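Local coordinates for protein putative NAD(P)H-flavin oxidoreductase (Streptococcus pyogenes serotype M1, PDB 2HAY) that binds FMN and probably acts as an NAD(P)H-dependent oxidoreductase of the nitroreductase family, at residues B[56-61]-B[84-89]; B[93-98]-B[132-137]; B[40-45]-B[153-158]; B[103-108]-B[118-123]. All blocks are in the same frame, centred on the assembly; numbering follows the deposited sequence.

Interaction 1: B[56-61]-B[84-89]; sequences FVVLDN and HFILLI
Val57 and Leu87 form a hydrogen-bonded pair between two antiparallel strands, 56-59 and 84-89, whose directions differ by 149°. Val57 N donates to Leu87 O at 2.9 Å. Leu87 N returns the bond to Val57 O at 2.8 Å. Two residues on, Leu59 N donates to Phe85 O. Phe56 with Leu88 and Val58 with Ile86 are the non-hydrogen-bonded pairs, and their side chains share one face of the sheet. There the Phe56 ring turns its edge to Leu88, with CD1 3.9 Å from Leu88 CG. Val58 CG1, anti to the backbone N (chi1 -179°), meets the edge of the His84 ring at CD2, 3.7 Å away. Helices 32-43 and 137-162 pack on this face. On the other face Val57 splits its branches: CG1 lies 3.9 Å from Ile89 CG1, while CG2 turns to Leu87 CD1. Leu59 CD2 also packs on Leu87 CD2. Beyond strand 54-59 a strand of the second subunit pairs in parallel, so the sheet continues across the dimer interface. At the His84 end, water takes over. One molecule accepts from Phe85 N at 2.8 Å and donates to Asp60 OD2. Another links Asp60 OD1 to His84 NE2. The side chains are therefore apolar along the buried length. Three main-chain bonds join the strands, and neighbouring strands take others. The contact becomes hydrated and polar where strand 54-59 ends.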
loop_
_atom_site.group_PDB
_atom_site.type_symbol
_atom_site.label_atom_id
_atom_site.label_comp_id
_atom_site.label_asym_id
_atom_site.label_seq_id
_atom_site.Cartn_x
_atom_site.Cartn_y
_atom_site.Cartn_z
ATOM N N PHE B 56 9.721 8.410 6.356
ATOM C CA PHE B 56 9.725 7.237 7.186
ATOM C C PHE B 56 10.620 7.519 8.362
ATOM O O PHE B 56 11.811 7.799 8.187
ATOM C CB PHE B 56 10.165 6.036 6.357
ATOM C CG PHE B 56 9.329 5.872 5.128
ATOM C CD1 PHE B 56 8.070 5.280 5.208
ATOM C CD2 PHE B 56 9.754 6.392 3.908
ATOM C CE1 PHE B 56 7.256 5.193 4.067
ATOM C CE2 PHE B 56 8.952 6.295 2.784
ATOM C CZ PHE B 56 7.698 5.683 2.870
ATOM N N VAL B 57 10.035 7.529 9.553
ATOM C CA VAL B 57 10.829 7.898 10.721
ATOM C C VAL B 57 10.988 6.799 11.756
ATOM O O VAL B 57 10.017 6.199 12.208
ATOM C CB VAL B 57 10.555 9.339 11.314
ATOM C CG1 VAL B 57 9.497 10.149 10.534
ATOM C CG2 VAL B 57 10.434 9.363 12.902
ATOM N N VAL B 58 12.251 6.533 12.076
ATOM C CA VAL B 58 12.577 5.559 13.100
ATOM C C VAL B 58 12.409 6.221 14.450
ATOM O O VAL B 58 13.174 7.119 14.814
ATOM C CB VAL B 58 13.974 4.954 12.891
ATOM C CG1 VAL B 58 14.271 3.928 13.961
ATOM C CG2 VAL B 58 14.065 4.309 11.481
ATOM N N LEU B 59 11.379 5.793 15.167
ATOM C CA LEU B 59 11.061 6.365 16.471
ATOM C C LEU B 59 11.745 5.531 17.560
ATOM O O LEU B 59 11.204 4.527 18.010
ATOM C CB LEU B 59 9.543 6.423 16.716
ATOM C CG LEU B 59 9.140 7.099 18.039
ATOM C CD1 LEU B 59 9.680 8.515 18.131
ATOM C CD2 LEU B 59 7.634 7.104 18.221
ATOM N N ASP B 60 12.946 5.955 17.941
ATOM C CA ASP B 60 13.732 5.307 18.982
ATOM C C ASP B 60 13.434 5.909 20.372
ATOM O O ASP B 60 13.618 5.253 21.396
ATOM C CB ASP B 60 15.223 5.444 18.653
ATOM C CG ASP B 60 15.730 4.355 17.718
ATOM O OD1 ASP B 60 16.858 4.504 17.197
ATOM O OD2 ASP B 60 15.023 3.343 17.500
ATOM N N ASN B 61 12.951 7.151 20.388
ATOM C CA ASN B 61 12.728 7.899 21.616
ATOM C C ASN B 61 11.663 7.263 22.508
ATOM O O ASN B 61 10.476 7.215 22.148
ATOM C CB ASN B 61 12.359 9.343 21.300
ATOM C CG ASN B 61 12.362 10.223 22.540
ATOM O OD1 ASN B 61 11.361 10.322 23.246
ATOM N ND2 ASN B 61 13.500 10.835 22.829
ATOM N N HIS B 84 12.450 -1.992 16.714
ATOM C CA HIS B 84 12.319 -0.674 16.092
ATOM C C HIS B 84 10.874 -0.381 15.776
ATOM O O HIS B 84 10.062 -1.286 15.568
ATOM C CB HIS B 84 13.141 -0.563 14.818
ATOM C CG HIS B 84 14.614 -0.448 15.050
ATOM N ND1 HIS B 84 15.426 -1.543 15.228
ATOM C CD2 HIS B 84 15.432 0.634 15.101
ATOM C CE1 HIS B 84 16.678 -1.150 15.381
ATOM N NE2 HIS B 84 16.709 0.166 15.314
ATOM N N PHE B 85 10.567 0.904 15.721
ATOM C CA PHE B 85 9.220 1.362 15.480
ATOM C C PHE B 85 9.314 2.453 14.443
ATOM O O PHE B 85 10.067 3.413 14.624
ATOM C CB PHE B 85 8.637 1.909 16.772
ATOM C CG PHE B 85 7.188 1.656 16.917
ATOM C CD1 PHE B 85 6.266 2.550 16.400
ATOM C CD2 PHE B 85 6.736 0.528 17.582
ATOM C CE1 PHE B 85 4.910 2.314 16.526
ATOM C CE2 PHE B 85 5.374 0.281 17.713
ATOM C CZ PHE B 85 4.463 1.170 17.187
ATOM N N ILE B 86 8.576 2.299 13.346
ATOM C CA ILE B 86 8.670 3.245 12.224
ATOM C C ILE B 86 7.358 3.964 11.997
ATOM O O ILE B 86 6.312 3.328 11.898
ATOM C CB ILE B 86 9.094 2.538 10.911
ATOM C CG1 ILE B 86 10.556 2.057 11.029
ATOM C CG2 ILE B 86 8.900 3.453 9.709
ATOM C CD1 ILE B 86 11.056 1.279 9.814
ATOM N N LEU B 87 7.423 5.291 11.909
ATOM C CA LEU B 87 6.257 6.110 11.605
ATOM C C LEU B 87 6.233 6.410 10.129
ATOM O O LEU B 87 7.223 6.904 9.600
ATOM C CB LEU B 87 6.300 7.445 12.394
ATOM C CG LEU B 87 6.632 7.357 13.880
ATOM C CD1 LEU B 87 6.702 8.771 14.462
ATOM C CD2 LEU B 87 5.601 6.513 14.630
ATOM N N LEU B 88 5.104 6.118 9.481
ATOM C CA LEU B 88 4.923 6.410 8.042
ATOM C C LEU B 88 4.140 7.708 7.952
ATOM O O LEU B 88 3.013 7.805 8.448
ATOM C CB LEU B 88 4.195 5.270 7.322
ATOM C CG LEU B 88 4.945 3.944 7.213
ATOM C CD1 LEU B 88 4.895 3.120 8.538
ATOM C CD2 LEU B 88 4.390 3.157 6.051
ATOM N N ILE B 89 4.780 8.731 7.392
ATOM C CA ILE B 89 4.229 10.093 7.356
ATOM C C ILE B 89 3.877 10.448 5.917
ATOM O O ILE B 89 4.691 10.198 4.999
ATOM C CB ILE B 89 5.267 11.134 7.910
ATOM C CG1 ILE B 89 5.865 10.721 9.265
ATOM C CG2 ILE B 89 4.702 12.582 7.929
ATOM C CD1 ILE B 89 4.870 10.380 10.358
HETATM O O HOH W 1 12.328 2.438 17.257
HETATM O O HOH W 2 17.838 2.779 15.375
#

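Interaction 2: B[93-98]-B[132-137]; sequences HARYDS and DMADNP
Arg95 lays the middle of its side chain over the carbonyl oxygen of Ala134, with CD 3.2 Å from Ala134 O. It is the hub of a salt-bridge network that joins two type I beta turns, Arg95 to Ser98 and Met133 to Asn136. CG is anti to the backbone N (chi1 -156°), and the chain runs extended from there to NE. NE donates to Ala134 O at 2.9 Å, from above the carbonyl plane. NH2 forms the salt bridge to Asp135, reaching OD1 on its syn side at 2.9 Å. The guanidinium and this carboxylate are nearly parallel, 11° apart. A weak bond from NE also goes to Asp135 OD1. NH1 turns back to its own loop and meets Asp97 OD2 at 2.9 Å, from above that carboxylate plane. Tyr96 lies against the guanidinium, with CE1 3.4 Å above its plane, toward the rim. The same CE1 presents the ring edge to Ala134 CB, and the hydroxyl bonds to Lys128 of helix 116-130. Each loop leads into a helix, and Ser98 and Asn136 are the N-caps. Asp132 O bonds to Arg138 of the second subunit. At the far end the His93 ring packs loosely on Pro137, CE1 to CB 4.0 Å. A water over the centre of that ring accepts from His93 N and donates to Pro137 O at 2.7 Å.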
loop_
_atom_site.group_PDB
_atom_site.type_symbol
_atom_site.label_atom_id
_atom_site.label_comp_id
_atom_site.label_asym_id
_atom_site.label_seq_id
_atom_site.Cartn_x
_atom_site.Cartn_y
_atom_site.Cartn_z
ATOM N N HIS B 93 -1.904 18.504 1.326
ATOM C CA HIS B 93 -1.991 19.571 0.326
ATOM C C HIS B 93 -1.181 19.364 -0.954
ATOM O O HIS B 93 -0.678 20.312 -1.563
ATOM C CB HIS B 93 -1.658 20.906 0.988
ATOM C CG HIS B 93 -2.583 21.239 2.110
ATOM N ND1 HIS B 93 -3.934 21.475 1.914
ATOM C CD2 HIS B 93 -2.360 21.375 3.436
ATOM C CE1 HIS B 93 -4.497 21.751 3.078
ATOM N NE2 HIS B 93 -3.567 21.685 4.018
ATOM N N ALA B 94 -1.079 18.110 -1.377
ATOM C CA ALA B 94 -0.345 17.812 -2.609
ATOM C C ALA B 94 -1.250 18.017 -3.820
ATOM O O ALA B 94 -1.475 17.090 -4.592
ATOM C CB ALA B 94 0.272 16.370 -2.541
ATOM N N ARG B 95 -1.751 19.250 -3.985
ATOM C CA ARG B 95 -2.628 19.619 -5.085
ATOM C C ARG B 95 -1.778 19.783 -6.349
ATOM O O ARG B 95 -0.585 20.057 -6.260
ATOM C CB ARG B 95 -3.339 20.945 -4.747
ATOM C CG ARG B 95 -4.664 21.179 -5.488
ATOM C CD ARG B 95 -5.426 22.369 -4.881
ATOM N NE ARG B 95 -6.612 22.702 -5.645
ATOM C CZ ARG B 95 -6.651 23.564 -6.665
ATOM N NH1 ARG B 95 -5.548 24.206 -7.059
ATOM N NH2 ARG B 95 -7.798 23.773 -7.304
ATOM N N TYR B 96 -2.390 19.639 -7.521
ATOM C CA TYR B 96 -1.661 19.718 -8.790
ATOM C C TYR B 96 -0.773 20.969 -8.924
ATOM O O TYR B 96 0.273 20.906 -9.573
ATOM C CB TYR B 96 -2.611 19.606 -9.998
ATOM C CG TYR B 96 -3.628 20.719 -10.084
ATOM C CD1 TYR B 96 -4.849 20.617 -9.426
ATOM C CD2 TYR B 96 -3.363 21.876 -10.818
ATOM C CE1 TYR B 96 -5.768 21.646 -9.477
ATOM C CE2 TYR B 96 -4.288 22.935 -10.871
ATOM C CZ TYR B 96 -5.486 22.798 -10.213
ATOM O OH TYR B 96 -6.409 23.814 -10.269
ATOM N N ASP B 97 -1.170 22.090 -8.298
ATOM C CA ASP B 97 -0.400 23.328 -8.432
ATOM C C ASP B 97 0.517 23.640 -7.248
ATOM O O ASP B 97 1.054 24.742 -7.156
ATOM C CB ASP B 97 -1.329 24.508 -8.737
ATOM C CG ASP B 97 -2.341 24.752 -7.637
ATOM O OD1 ASP B 97 -2.818 25.899 -7.504
ATOM O OD2 ASP B 97 -2.633 23.794 -6.889
ATOM N N SER B 98 0.685 22.668 -6.348
ATOM C CA SER B 98 1.525 22.809 -5.151
ATOM C C SER B 98 3.018 22.762 -5.491
ATOM O O SER B 98 3.400 22.247 -6.549
ATOM C CB SER B 98 1.230 21.684 -4.171
ATOM O OG SER B 98 1.705 20.453 -4.697
ATOM N N ASP B 132 -11.224 12.990 -8.560
ATOM C CA ASP B 132 -12.184 13.888 -7.894
ATOM C C ASP B 132 -11.711 14.329 -6.494
ATOM O O ASP B 132 -12.369 14.057 -5.485
ATOM C CB ASP B 132 -13.572 13.212 -7.838
ATOM C CG ASP B 132 -14.684 14.153 -7.355
ATOM O OD1 ASP B 132 -14.631 15.371 -7.642
ATOM O OD2 ASP B 132 -15.622 13.653 -6.694
HETATM N N MSE B 133 -10.552 14.994 -6.427
HETATM C CA MSE B 133 -9.939 15.315 -5.143
HETATM C C MSE B 133 -9.180 16.661 -5.097
HETATM O O MSE B 133 -8.755 17.070 -4.048
HETATM C CB MSE B 133 -9.009 14.168 -4.693
HETATM C CG MSE B 133 -7.849 13.924 -5.656
HETATM SE SE MSE B 133 -6.615 12.541 -5.024
HETATM C CE MSE B 133 -5.235 12.772 -6.318
ATOM N N ALA B 134 -8.999 17.325 -6.232
ATOM C CA ALA B 134 -8.281 18.590 -6.280
ATOM C C ALA B 134 -8.680 19.549 -5.160
ATOM O O ALA B 134 -7.831 20.259 -4.646
ATOM C CB ALA B 134 -8.497 19.275 -7.629
ATOM N N ASP B 135 -9.968 19.586 -4.801
ATOM C CA ASP B 135 -10.451 20.644 -3.901
ATOM C C ASP B 135 -10.897 20.092 -2.552
ATOM O O ASP B 135 -11.687 20.701 -1.829
ATOM C CB ASP B 135 -11.536 21.475 -4.582
ATOM C CG ASP B 135 -10.965 22.435 -5.611
ATOM O OD1 ASP B 135 -9.801 22.891 -5.459
ATOM O OD2 ASP B 135 -11.683 22.754 -6.566
ATOM N N ASN B 136 -10.336 18.938 -2.222
ATOM C CA ASN B 136 -10.762 18.146 -1.095
ATOM C C ASN B 136 -9.544 17.689 -0.289
ATOM O O ASN B 136 -9.047 16.592 -0.501
ATOM C CB ASN B 136 -11.528 16.930 -1.634
ATOM C CG ASN B 136 -12.151 16.101 -0.544
ATOM O OD1 ASN B 136 -11.702 16.102 0.594
ATOM N ND2 ASN B 136 -13.198 15.381 -0.893
ATOM N N PRO B 137 -9.037 18.547 0.617
ATOM C CA PRO B 137 -7.768 18.273 1.332
ATOM C C PRO B 137 -7.678 16.908 2.052
ATOM O O PRO B 137 -6.599 16.321 2.095
ATOM C CB PRO B 137 -7.666 19.434 2.325
ATOM C CG PRO B 137 -8.477 20.548 1.667
ATOM C CD PRO B 137 -9.618 19.855 0.993
HETATM O O HOH W 3 -4.306 17.624 2.637
#

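Interaction 3: B[40-45]-B[153-158]; sequences DAAWLS and GNMMMT
Ala41 CB points at helix 137-162 and packs tightly there, 3.3 Å from Thr158 OG1. It also rests near Asn154 O, and the backbones come close, with the CA atoms of Ala41 and Met155 5.6 Å apart. The small methyl groups allow this approach of helix 32-43 to helix 137-162. Thr158 OG1 sits beside the backbone N (chi1 -57°) and turns inward to donate to Asn154 O at 2.8 Å. Thr158 N also donates to that oxygen, from the opposite face of its plane. Next to Ala41, Ala42 CB touches the selenomethionine Met155 at both CG and SE, 3.8 Å from CG. Phe56 of strand 54-59 packs on both Ala42 and Met155, tying the helix pair to the sheet. The Ser45 end is sparser and polar. It is no solvent side, since every touching residue is buried. Here the touch is confined to the Ser45 and Asn154 side chains. Ser45 OG is 3.0 Å from Asn154 OD1 and 2.7 Å from Ala41 O, and its proton could go to either. The Ser45 side chain is about 7 Å from a bound FMN. Leu44 O accepts from Arg213 of the second subunit, an FMN-binding residue. Thr158 OG1 is thus satisfied by Asn154 O, while Asn154 ND2 has a weak partner, Gly153 O, across the dimer interface. The alanine methyls let the helices come close, Ala41 against oxygen atoms and Ala42 against Met155.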
loop_
_atom_site.group_PDB
_atom_site.type_symbol
_atom_site.label_atom_id
_atom_site.label_comp_id
_atom_site.label_asym_id
_atom_site.label_seq_id
_atom_site.Cartn_x
_atom_site.Cartn_y
_atom_site.Cartn_z
ATOM N N ASP B 40 15.572 1.376 2.891
ATOM C CA ASP B 40 15.846 1.478 1.449
ATOM C C ASP B 40 14.669 0.955 0.630
ATOM O O ASP B 40 14.370 1.512 -0.414
ATOM C CB ASP B 40 17.090 0.697 1.095
ATOM C CG ASP B 40 18.362 1.543 1.176
ATOM O OD1 ASP B 40 19.434 0.988 0.881
ATOM O OD2 ASP B 40 18.305 2.750 1.524
ATOM N N ALA B 41 13.975 -0.068 1.142
ATOM C CA ALA B 41 12.782 -0.620 0.492
ATOM C C ALA B 41 11.640 0.403 0.418
ATOM O O ALA B 41 10.954 0.511 -0.601
ATOM C CB ALA B 41 12.314 -1.926 1.204
ATOM N N ALA B 42 11.450 1.163 1.499
ATOM C CA ALA B 42 10.470 2.263 1.532
ATOM C C ALA B 42 10.901 3.400 0.605
ATOM O O ALA B 42 10.141 3.881 -0.232
ATOM C CB ALA B 42 10.316 2.759 2.962
ATOM N N TRP B 43 12.145 3.831 0.744
ATOM C CA TRP B 43 12.654 4.948 -0.036
ATOM C C TRP B 43 12.554 4.704 -1.541
ATOM O O TRP B 43 12.243 5.621 -2.295
ATOM C CB TRP B 43 14.107 5.198 0.360
ATOM C CG TRP B 43 14.843 6.213 -0.463
ATOM C CD1 TRP B 43 14.494 7.518 -0.673
ATOM C CD2 TRP B 43 16.079 6.013 -1.154
ATOM N NE1 TRP B 43 15.437 8.145 -1.473
ATOM C CE2 TRP B 43 16.421 7.245 -1.775
ATOM C CE3 TRP B 43 16.937 4.912 -1.306
ATOM C CZ2 TRP B 43 17.586 7.404 -2.542
ATOM C CZ3 TRP B 43 18.089 5.060 -2.074
ATOM C CH2 TRP B 43 18.406 6.306 -2.688
ATOM N N LEU B 44 12.871 3.479 -1.964
ATOM C CA LEU B 44 12.904 3.065 -3.383
ATOM C C LEU B 44 11.566 2.630 -3.954
ATOM O O LEU B 44 11.473 2.353 -5.161
ATOM C CB LEU B 44 13.905 1.928 -3.578
ATOM C CG LEU B 44 15.347 2.445 -3.457
ATOM C CD1 LEU B 44 16.391 1.364 -3.568
ATOM C CD2 LEU B 44 15.561 3.513 -4.496
ATOM N N SER B 45 10.548 2.571 -3.095
ATOM C CA SER B 45 9.176 2.297 -3.519
ATOM C C SER B 45 8.637 3.308 -4.530
ATOM O O SER B 45 8.956 4.487 -4.458
ATOM C CB SER B 45 8.204 2.278 -2.335
ATOM O OG SER B 45 8.475 1.194 -1.491
ATOM N N GLY B 153 4.163 -2.258 2.541
ATOM C CA GLY B 153 4.279 -3.565 1.937
ATOM C C GLY B 153 5.718 -3.964 1.637
ATOM O O GLY B 153 6.133 -5.080 1.961
ATOM N N ASN B 154 6.469 -3.060 1.002
ATOM C CA ASN B 154 7.852 -3.367 0.651
ATOM C C ASN B 154 8.726 -3.559 1.871
ATOM O O ASN B 154 9.570 -4.439 1.886
ATOM C CB ASN B 154 8.441 -2.318 -0.305
ATOM C CG ASN B 154 7.884 -2.459 -1.713
ATOM O OD1 ASN B 154 7.488 -1.476 -2.358
ATOM N ND2 ASN B 154 7.827 -3.692 -2.191
HETATM N N MSE B 155 8.521 -2.733 2.891
HETATM C CA MSE B 155 9.241 -2.900 4.158
HETATM C C MSE B 155 8.992 -4.258 4.813
HETATM O O MSE B 155 9.929 -4.917 5.234
HETATM C CB MSE B 155 8.903 -1.767 5.128
HETATM C CG MSE B 155 9.605 -0.485 4.743
HETATM SE SE MSE B 155 9.590 0.815 6.176
HETATM C CE MSE B 155 7.759 1.391 6.068
HETATM N N MSE B 156 7.724 -4.643 4.905
HETATM C CA MSE B 156 7.315 -5.897 5.522
HETATM C C MSE B 156 7.794 -7.136 4.783
HETATM O O MSE B 156 8.125 -8.118 5.430
HETATM C CB MSE B 156 5.804 -5.961 5.675
HETATM C CG MSE B 156 5.268 -5.008 6.770
HETATM SE SE MSE B 156 3.403 -5.415 7.126
HETATM C CE MSE B 156 2.699 -4.833 5.424
HETATM N N MSE B 157 7.819 -7.091 3.447
HETATM C CA MSE B 157 8.367 -8.194 2.641
HETATM C C MSE B 157 9.882 -8.323 2.811
HETATM O O MSE B 157 10.409 -9.433 2.996
HETATM C CB MSE B 157 8.008 -8.053 1.150
HETATM C CG MSE B 157 8.541 -9.206 0.282
HETATM SE SE MSE B 157 7.872 -10.957 0.855
HETATM C CE MSE B 157 6.095 -10.755 0.095
ATOM N N THR B 158 10.568 -7.187 2.742
ATOM C CA THR B 158 11.998 -7.115 3.024
ATOM C C THR B 158 12.305 -7.657 4.426
ATOM O O THR B 158 13.126 -8.536 4.549
ATOM C CB THR B 158 12.511 -5.670 2.848
ATOM O OG1 THR B 158 12.197 -5.242 1.518
ATOM C CG2 THR B 158 14.041 -5.585 3.056
#

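Interaction 4: B[103-108]-B[118-123]; sequences NSLLRR and SRLKLY. With SO4 (sulfate ion), chain G.
Arg119 starts against Leu105, with CB 4.0 Å from Leu105 CD2. The chain bends at chi2 (142°), and CD lies 3.8 Å from the same methyl. At the tip, CZ is 3.5 Å from Arg108 NH1, and NH2 is nearer still to that atom, at 3.1 Å. Both nitrogens are donors, so no hydrogen bond joins them. The two arginines cross at about a right angle, their guanidinium planes 85° apart. Arg119 NH2 also lies 2.9 Å from O1 of a sulfate ion, probably from the crystallisation liquor. Arg108 NH2 gives a weak hydrogen bond to O4 of the same ion. Beneath this charged end Leu105 CD1 packs on Leu120 CD2, at 3.8 Å, and Leu105 CD2 on Tyr123 CE1. A water links the Tyr123 hydroxyl to Ser104 OG. Helices 99-106 and 116-130, consecutive in the chain, meet here near the outside of the subunit. Arg119 packs on Arg23 of the second subunit, an FMN-binding residue, and the Arg108 side chain is about 4 Å from a bound FMN. The contact thus has an apolar base and a cationic outer end, and the sulfate probably offsets some of the repulsion between the two arginines.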
loop_
_atom_site.group_PDB
_atom_site.type_symbol
_atom_site.label_atom_id
_atom_site.label_comp_id
_atom_site.label_asym_id
_atom_site.label_seq_id
_atom_site.Cartn_x
_atom_site.Cartn_y
_atom_site.Cartn_z
ATOM N N ASN B 103 8.107 20.195 -7.684
ATOM C CA ASN B 103 9.434 19.691 -7.387
ATOM C C ASN B 103 9.650 18.267 -7.880
ATOM O O ASN B 103 10.766 17.883 -8.200
ATOM C CB ASN B 103 9.719 19.800 -5.896
ATOM C CG ASN B 103 9.865 21.237 -5.435
ATOM O OD1 ASN B 103 10.274 22.113 -6.199
ATOM N ND2 ASN B 103 9.551 21.481 -4.170
ATOM N N SER B 104 8.567 17.499 -7.969
ATOM C CA SER B 104 8.639 16.100 -8.367
ATOM C C SER B 104 8.919 15.997 -9.876
ATOM O O SER B 104 9.492 15.018 -10.352
ATOM C CB SER B 104 7.362 15.343 -7.953
ATOM O OG SER B 104 6.223 15.750 -8.697
ATOM N N LEU B 105 8.522 17.032 -10.605
ATOM C CA LEU B 105 8.807 17.150 -12.014
ATOM C C LEU B 105 10.227 17.669 -12.225
ATOM O O LEU B 105 10.976 17.111 -13.018
ATOM C CB LEU B 105 7.756 18.048 -12.691
ATOM C CG LEU B 105 6.345 17.443 -12.741
ATOM C CD1 LEU B 105 5.290 18.502 -13.021
ATOM C CD2 LEU B 105 6.267 16.327 -13.784
ATOM N N LEU B 106 10.599 18.722 -11.502
ATOM C CA LEU B 106 11.955 19.262 -11.556
ATOM C C LEU B 106 13.029 18.220 -11.241
ATOM O O LEU B 106 14.039 18.163 -11.933
ATOM C CB LEU B 106 12.099 20.468 -10.636
ATOM C CG LEU B 106 11.160 21.653 -10.924
ATOM C CD1 LEU B 106 11.164 22.666 -9.775
ATOM C CD2 LEU B 106 11.492 22.344 -12.262
ATOM N N ARG B 107 12.790 17.409 -10.209
ATOM C CA ARG B 107 13.648 16.292 -9.811
ATOM C C ARG B 107 14.001 15.395 -10.971
ATOM O O ARG B 107 15.087 14.832 -11.013
ATOM C CB ARG B 107 12.948 15.400 -8.763
ATOM C CG ARG B 107 13.136 15.819 -7.335
ATOM C CD ARG B 107 13.066 14.634 -6.354
ATOM N NE ARG B 107 11.760 13.975 -6.266
ATOM C CZ ARG B 107 10.664 14.507 -5.719
ATOM N NH1 ARG B 107 10.678 15.758 -5.244
ATOM N NH2 ARG B 107 9.530 13.803 -5.685
ATOM N N ARG B 108 13.042 15.235 -11.874
ATOM C CA ARG B 108 13.160 14.386 -13.048
ATOM C C ARG B 108 13.614 15.171 -14.289
ATOM O O ARG B 108 13.601 14.651 -15.401
ATOM C CB ARG B 108 11.824 13.696 -13.303
ATOM C CG ARG B 108 11.424 12.712 -12.201
ATOM C CD ARG B 108 9.957 12.359 -12.281
ATOM N NE ARG B 108 9.558 12.114 -13.660
ATOM C CZ ARG B 108 8.323 11.807 -14.059
ATOM N NH1 ARG B 108 8.089 11.604 -15.362
ATOM N NH2 ARG B 108 7.332 11.700 -13.167
ATOM N N SER B 118 2.640 21.235 -19.461
ATOM C CA SER B 118 1.804 20.192 -20.035
ATOM C C SER B 118 1.548 19.038 -19.052
ATOM O O SER B 118 0.440 18.498 -19.021
ATOM C CB SER B 118 2.399 19.652 -21.331
ATOM O OG SER B 118 3.230 18.531 -21.072
ATOM N N ARG B 119 2.567 18.639 -18.281
ATOM C CA ARG B 119 2.340 17.629 -17.242
ATOM C C ARG B 119 1.414 18.164 -16.160
ATOM O O ARG B 119 0.497 17.468 -15.737
ATOM C CB ARG B 119 3.641 17.057 -16.664
ATOM C CG ARG B 119 3.969 15.680 -17.241
ATOM C CD ARG B 119 5.470 15.515 -17.458
ATOM N NE ARG B 119 5.853 14.284 -18.169
ATOM C CZ ARG B 119 5.863 13.068 -17.621
ATOM N NH1 ARG B 119 6.244 12.008 -18.338
ATOM N NH2 ARG B 119 5.481 12.902 -16.356
ATOM N N LEU B 120 1.622 19.418 -15.762
ATOM C CA LEU B 120 0.768 20.043 -14.745
ATOM C C LEU B 120 -0.707 20.001 -15.151
ATOM O O LEU B 120 -1.593 19.798 -14.304
ATOM C CB LEU B 120 1.213 21.469 -14.428
ATOM C CG LEU B 120 2.515 21.574 -13.624
ATOM C CD1 LEU B 120 2.893 23.044 -13.416
ATOM C CD2 LEU B 120 2.384 20.865 -12.306
ATOM N N LYS B 121 -0.946 20.148 -16.451
ATOM C CA LYS B 121 -2.284 20.097 -17.021
ATOM C C LYS B 121 -2.908 18.705 -16.919
ATOM O O LYS B 121 -4.098 18.586 -16.657
ATOM C CB LYS B 121 -2.244 20.548 -18.478
ATOM C CG LYS B 121 -3.525 21.138 -18.971
ATOM C CD LYS B 121 -3.226 22.225 -20.018
ATOM C CE LYS B 121 -4.299 23.312 -20.020
ATOM N NZ LYS B 121 -3.700 24.689 -19.855
ATOM N N LEU B 122 -2.109 17.665 -17.143
ATOM C CA LEU B 122 -2.551 16.295 -16.895
ATOM C C LEU B 122 -2.810 16.033 -15.412
ATOM O O LEU B 122 -3.784 15.363 -15.033
ATOM C CB LEU B 122 -1.503 15.286 -17.370
ATOM C CG LEU B 122 -2.061 14.210 -18.306
ATOM C CD1 LEU B 122 -0.970 13.182 -18.575
ATOM C CD2 LEU B 122 -3.373 13.562 -17.763
ATOM N N TYR B 123 -1.914 16.526 -14.570
ATOM C CA TYR B 123 -2.068 16.294 -13.125
ATOM C C TYR B 123 -3.310 17.013 -12.639
ATOM O O TYR B 123 -3.984 16.530 -11.752
ATOM C CB TYR B 123 -0.830 16.716 -12.328
ATOM C CG TYR B 123 0.437 15.934 -12.635
ATOM C CD1 TYR B 123 1.681 16.445 -12.294
ATOM C CD2 TYR B 123 0.391 14.701 -13.290
ATOM C CE1 TYR B 123 2.842 15.748 -12.570
ATOM C CE2 TYR B 123 1.551 13.983 -13.570
ATOM C CZ TYR B 123 2.777 14.520 -13.199
ATOM O OH TYR B 123 3.943 13.840 -13.480
HETATM S S SO4 G . 3.443 9.932 -15.171
HETATM O O1 SO4 G . 3.155 11.332 -15.623
HETATM O O2 SO4 G . 2.186 9.476 -14.432
HETATM O O3 SO4 G . 3.743 9.025 -16.451
HETATM O O4 SO4 G . 4.695 9.891 -14.173
HETATM O O HOH W 4 5.882 14.145 -10.988
#

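Overall arrangement
Interactions 1 and 3 are core contacts, and they touch: Phe56 packs on Ala42 and Met155, and Ile86 and Leu88 on Met155. One joins strands by main-chain bonds, the other joins helices mostly by small side chains, with a polar end at Ser45. Interactions 2 and 4 lie farther out and meet through Tyr96, which packs on Leu120 and Tyr123. Both use arginine. In interaction 2 the charge is paired with acids at the surface, whereas in interaction 4 two arginines come together beside a sulfate. Helix 137-162, begun at interaction 2, runs inward to interaction 3. All four contacts also reach the second subunit.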